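Local coordinates for pyocin-S2 immunity protein (Pseudomonas aeruginosa, PDB 4QKO), which binds the nuclease domain of pyocin S2 and probably protects the producing cell from this toxin, at residues 19-24 with 61-66; 59-62 with 67-70. All coordinates share one frame; numbering follows the deposited sequence.

Overall arrangement
Both contacts lie where helix 65-78 begins, in a four-helix immunity protein. Contact 1 joins the C-terminal end of helix 10-21 to the chain entering helix 65-78. Contact 2 folds residues 59-62, in the loop after helix 52-55, onto the first turn of helix 65-78. Their centres are about 10 Å apart, and they share Arg61 and Glu62. Along the chain, 19-24 comes first, then 59-62, 61-66 and 67-70. Contact 1 reaches across the fold, whereas contact 2 is local. Contact 1 also meets the pyocin S2 chain; no other protein chain of the assembly touches contact 2. Together they place the start of helix 65-78 beside the surface that meets the toxin.

Contact 1 of 2, residues 19-24 with 61-66; sequences DIYTNN and REDSPA
The end of helix 10-21 meets the N-terminal end of helix 65-78 through Tyr21, Asp63 and Pro65. Tyr21 has its CG anti to the backbone N (chi1 -166°), which sends the ring across to the other segment. Pro65 lies over one face of that ring. Its CD is 4.1 Å from the Tyr21 ring centroid and 23° off the normal, a CH-pi contact displaced toward the rim. The closest ring atom is Tyr21 CD2, 3.8 Å from Pro65 CD.

The far end of the ring is held by a polar bond. Tyr21 OH donates to Asp63 OD1 at 2.7 Å. The carboxylate lies at the ring edge, its plane almost perpendicular to the ring, and the hydroxyl comes from above the carboxylate plane. The other oxygen, Asp63 OD2, accepts a bond from Asn71 of the pyocin S2 chain. Pro72 of that chain packs on both Tyr21 and Asp63.

Each segment has its own end structure. Asn23 leaves the helix in a Schellman motif, with Asn24 N bonded to Asp19 O at 3.0 Å. Ser64 is the N-cap of helix 65-78. Its OG caps Gly67 N and donates to Glu62 OE2 at 2.7 Å. The whole is a helix C-terminus packed on a capped helix N-terminus at the toxin-binding surface of a colicin-type immunity protein.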
loop_
_atom_site.group_PDB
_atom_site.type_symbol
_atom_site.label_atom_id
_atom_site.label_comp_id
_atom_site.label_asym_id
_atom_site.label_seq_id
_atom_site.Cartn_x
_atom_site.Cartn_y
_atom_site.Cartn_z
ATOM N N ASP A 19 -11.951 7.292 -7.901
ATOM C CA ASP A 19 -11.088 8.240 -7.178
ATOM C C ASP A 19 -10.072 7.590 -6.277
ATOM O O ASP A 19 -8.893 7.993 -6.256
ATOM C CB ASP A 19 -11.884 9.274 -6.382
ATOM C CG ASP A 19 -12.635 10.289 -7.310
ATOM O OD1 ASP A 19 -12.181 10.514 -8.457
ATOM O OD2 ASP A 19 -13.694 10.849 -6.892
ATOM N N ILE A 20 -10.520 6.605 -5.510
ATOM C CA ILE A 20 -9.572 5.851 -4.669
ATOM C C ILE A 20 -8.548 5.106 -5.532
ATOM O O ILE A 20 -7.334 5.209 -5.295
ATOM C CB ILE A 20 -10.298 4.809 -3.779
ATOM C CG1 ILE A 20 -11.182 5.538 -2.799
ATOM C CG2 ILE A 20 -9.273 3.936 -3.091
ATOM C CD1 ILE A 20 -12.038 4.669 -1.883
ATOM N N TYR A 21 -9.033 4.368 -6.535
ATOM C CA TYR A 21 -8.226 3.502 -7.370
ATOM C C TYR A 21 -7.163 4.228 -8.178
ATOM O O TYR A 21 -6.029 3.733 -8.281
ATOM C CB TYR A 21 -9.110 2.724 -8.330
ATOM C CG TYR A 21 -8.475 1.577 -9.026
ATOM C CD1 TYR A 21 -8.395 0.322 -8.426
ATOM C CD2 TYR A 21 -7.938 1.741 -10.297
ATOM C CE1 TYR A 21 -7.783 -0.720 -9.083
ATOM C CE2 TYR A 21 -7.337 0.703 -10.979
ATOM C CZ TYR A 21 -7.259 -0.532 -10.393
ATOM O OH TYR A 21 -6.707 -1.541 -11.190
ATOM N N THR A 22 -7.516 5.382 -8.737
ATOM C CA THR A 22 -6.583 6.192 -9.517
ATOM C C THR A 22 -5.772 7.136 -8.659
ATOM O O THR A 22 -4.915 7.869 -9.195
ATOM C CB THR A 22 -7.335 7.051 -10.592
ATOM O OG1 THR A 22 -8.356 7.821 -9.944
ATOM C CG2 THR A 22 -7.966 6.117 -11.612
ATOM N N ASN A 23 -6.033 7.171 -7.362
ATOM C CA ASN A 23 -5.390 8.112 -6.470
ATOM C C ASN A 23 -5.545 9.571 -6.975
ATOM O O ASN A 23 -4.560 10.302 -7.200
ATOM C CB ASN A 23 -3.914 7.751 -6.257
ATOM C CG ASN A 23 -3.256 8.561 -5.178
ATOM O OD1 ASN A 23 -2.024 8.784 -5.208
ATOM N ND2 ASN A 23 -4.023 9.019 -4.224
ATOM N N ASN A 24 -6.788 9.952 -7.121
ATOM C CA ASN A 24 -7.174 11.307 -7.505
ATOM C C ASN A 24 -6.784 12.289 -6.390
ATOM O O ASN A 24 -7.403 12.286 -5.358
ATOM C CB ASN A 24 -8.672 11.364 -7.685
ATOM C CG ASN A 24 -9.151 12.752 -8.148
ATOM O OD1 ASN A 24 -8.436 13.715 -8.076
ATOM N ND2 ASN A 24 -10.318 12.808 -8.668
ATOM N N ARG A 61 -12.290 -11.785 -12.352
ATOM C CA ARG A 61 -13.018 -10.653 -12.815
ATOM C C ARG A 61 -12.073 -9.516 -13.188
ATOM O O ARG A 61 -10.838 -9.623 -13.047
ATOM C CB ARG A 61 -14.132 -10.220 -11.819
ATOM C CG ARG A 61 -13.705 -9.858 -10.387
ATOM C CD ARG A 61 -13.133 -8.440 -10.278
ATOM N NE ARG A 61 -12.915 -8.037 -8.887
ATOM C CZ ARG A 61 -12.323 -6.899 -8.494
ATOM N NH1 ARG A 61 -11.822 -6.047 -9.376
ATOM N NH2 ARG A 61 -12.150 -6.670 -7.193
ATOM N N GLU A 62 -12.643 -8.452 -13.737
ATOM C CA GLU A 62 -11.825 -7.364 -14.260
ATOM C C GLU A 62 -11.194 -6.554 -13.163
ATOM O O GLU A 62 -11.899 -6.105 -12.298
ATOM C CB GLU A 62 -12.684 -6.399 -15.101
ATOM C CG GLU A 62 -11.860 -5.258 -15.687
ATOM C CD GLU A 62 -12.638 -4.395 -16.660
ATOM O OE1 GLU A 62 -12.304 -4.485 -17.864
ATOM O OE2 GLU A 62 -13.562 -3.644 -16.240
ATOM N N ASP A 63 -9.878 -6.356 -13.204
ATOM C CA ASP A 63 -9.193 -5.472 -12.261
ATOM C C ASP A 63 -9.363 -4.035 -12.702
ATOM O O ASP A 63 -8.542 -3.535 -13.481
ATOM C CB ASP A 63 -7.705 -5.828 -12.181
ATOM C CG ASP A 63 -6.940 -4.924 -11.224
ATOM O OD1 ASP A 63 -7.554 -4.026 -10.556
ATOM O OD2 ASP A 63 -5.721 -5.148 -11.096
ATOM N N SER A 64 -10.395 -3.372 -12.191
ATOM C CA SER A 64 -10.751 -1.983 -12.547
ATOM C C SER A 64 -11.773 -1.453 -11.570
ATOM O O SER A 64 -12.449 -2.247 -10.973
ATOM C CB SER A 64 -11.419 -1.956 -13.942
ATOM O OG SER A 64 -12.653 -2.618 -13.933
ATOM N N PRO A 65 -12.035 -0.122 -11.523
ATOM C CA PRO A 65 -13.152 0.386 -10.707
ATOM C C PRO A 65 -14.496 -0.237 -11.071
ATOM O O PRO A 65 -15.255 -0.642 -10.191
ATOM C CB PRO A 65 -13.173 1.880 -11.022
ATOM C CG PRO A 65 -11.783 2.187 -11.437
ATOM C CD PRO A 65 -11.204 0.963 -12.059
ATOM N N ALA A 66 -14.776 -0.428 -12.357
ATOM C CA ALA A 66 -16.037 -1.134 -12.709
ATOM C C ALA A 66 -16.076 -2.591 -12.202
ATOM O O ALA A 66 -17.131 -3.074 -11.791
ATOM C CB ALA A 66 -16.241 -1.128 -14.204
#

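Contact 2 of 2, residues 59-62 with 67-70; sequences ENRE and GVVK
Arg61 and Glu62 lie against the first turn of helix 65-78, and Gly67 is where the two backbones come closest. The CA atoms of Glu62 and Gly67 are only 4.8 Å apart. This is the tight part of the contact. Gly67 CA points a hydrogen at the carbonyl of Glu62, with Gly67 CA 3.3 Å from Glu62 O and an angle of 175° at the hydrogen. It is a nearly straight CA-H...O contact. Gly67 has no side chain, and the Glu62 carbonyl sits directly against its CA.

The Arg61 guanidinium lies over the helix backbone beside this point. The chain bends at the CB-CG bond (chi2 80°), which brings the flat group back over the helix. One face rests on the peptide link from Gly67 to Val68. Arg61 NH1 is 3.7 Å from Gly67 C, and Arg61 NH2 is 4.0 Å from Val68 CG2. Val68 itself is buried and turns its side chain inward, onto Val17 of helix 10-21. No hydrogen bond joins the two segments, so this is packing of a flat group on a peptide. The rotation of the group is set by bonds around its rim: NH1 to Glu62 O, NH2 to Leu53 O, and a salt bridge from NE to Glu71 OE1.

The other side is looser. The Glu62 side chain is exposed and lies in front of the N-terminal end of the helix, with Ser64 OG as partner of its OE2. The arrangement belongs to the Ser64-capped N-terminus of helix 65-78 in the four-helix fold of the colicin and pyocin immunity proteins. The preceding loop folds back on it, with Gly67 at the closest approach of the two backbones and Arg61 bridging to Glu71.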
loop_
_atom_site.group_PDB
_atom_site.type_symbol
_atom_site.label_atom_id
_atom_site.label_comp_id
_atom_site.label_asym_id
_atom_site.label_seq_id
_atom_site.Cartn_x
_atom_site.Cartn_y
_atom_site.Cartn_z
ATOM N N GLU A 59 -8.747 -12.997 -9.674
ATOM C CA GLU A 59 -8.429 -13.195 -11.090
ATOM C C GLU A 59 -9.649 -13.563 -11.907
ATOM O O GLU A 59 -9.578 -13.621 -13.108
ATOM C CB GLU A 59 -7.415 -14.326 -11.269
ATOM C CG GLU A 59 -6.055 -14.071 -10.635
ATOM C CD GLU A 59 -5.135 -13.182 -11.455
ATOM O OE1 GLU A 59 -5.263 -13.198 -12.707
ATOM O OE2 GLU A 59 -4.265 -12.487 -10.844
ATOM N N ASN A 60 -10.763 -13.833 -11.258
ATOM C CA ASN A 60 -11.998 -14.182 -12.005
ATOM C C ASN A 60 -12.793 -12.998 -12.512
ATOM O O ASN A 60 -13.878 -13.165 -13.051
ATOM C CB ASN A 60 -12.859 -15.088 -11.162
ATOM C CG ASN A 60 -13.531 -14.386 -10.007
ATOM O OD1 ASN A 60 -13.457 -13.159 -9.820
ATOM N ND2 ASN A 60 -14.151 -15.195 -9.163
ATOM N N ARG A 61 -12.290 -11.785 -12.352
ATOM C CA ARG A 61 -13.018 -10.653 -12.815
ATOM C C ARG A 61 -12.073 -9.516 -13.188
ATOM O O ARG A 61 -10.838 -9.623 -13.047
ATOM C CB ARG A 61 -14.132 -10.220 -11.819
ATOM C CG ARG A 61 -13.705 -9.858 -10.387
ATOM C CD ARG A 61 -13.133 -8.440 -10.278
ATOM N NE ARG A 61 -12.915 -8.037 -8.887
ATOM C CZ ARG A 61 -12.323 -6.899 -8.494
ATOM N NH1 ARG A 61 -11.822 -6.047 -9.376
ATOM N NH2 ARG A 61 -12.150 -6.670 -7.193
ATOM N N GLU A 62 -12.643 -8.452 -13.737
ATOM C CA GLU A 62 -11.825 -7.364 -14.260
ATOM C C GLU A 62 -11.194 -6.554 -13.163
ATOM O O GLU A 62 -11.899 -6.105 -12.298
ATOM C CB GLU A 62 -12.684 -6.399 -15.101
ATOM C CG GLU A 62 -11.860 -5.258 -15.687
ATOM C CD GLU A 62 -12.638 -4.395 -16.660
ATOM O OE1 GLU A 62 -12.304 -4.485 -17.864
ATOM O OE2 GLU A 62 -13.562 -3.644 -16.240
ATOM N N GLY A 67 -14.941 -3.277 -12.251
ATOM C CA GLY A 67 -14.848 -4.632 -11.747
ATOM C C GLY A 67 -15.137 -4.670 -10.285
ATOM O O GLY A 67 -15.816 -5.543 -9.805
ATOM N N VAL A 68 -14.644 -3.658 -9.571
ATOM C CA VAL A 68 -14.835 -3.584 -8.131
ATOM C C VAL A 68 -16.305 -3.386 -7.824
ATOM O O VAL A 68 -16.904 -4.070 -6.950
ATOM C CB VAL A 68 -14.030 -2.440 -7.486
ATOM C CG1 VAL A 68 -14.500 -2.217 -6.047
ATOM C CG2 VAL A 68 -12.559 -2.716 -7.590
ATOM N N VAL A 69 -16.910 -2.453 -8.521
ATOM C CA VAL A 69 -18.321 -2.122 -8.253
ATOM C C VAL A 69 -19.229 -3.290 -8.515
ATOM O O VAL A 69 -20.144 -3.533 -7.760
ATOM C CB VAL A 69 -18.790 -0.936 -9.086
ATOM C CG1 VAL A 69 -20.261 -0.693 -8.858
ATOM C CG2 VAL A 69 -18.031 0.321 -8.599
ATOM N N LYS A 70 -19.054 -3.927 -9.664
ATOM C CA LYS A 70 -19.827 -5.083 -10.033
ATOM C C LYS A 70 -19.676 -6.180 -8.991
ATOM O O LYS A 70 -20.695 -6.801 -8.644
ATOM C CB LYS A 70 -19.411 -5.600 -11.380
ATOM C CG LYS A 70 -20.284 -6.741 -11.886
ATOM C CD LYS A 70 -19.566 -7.438 -13.043
ATOM C CE LYS A 70 -20.372 -8.598 -13.565
ATOM N NZ LYS A 70 -20.031 -8.826 -14.981
#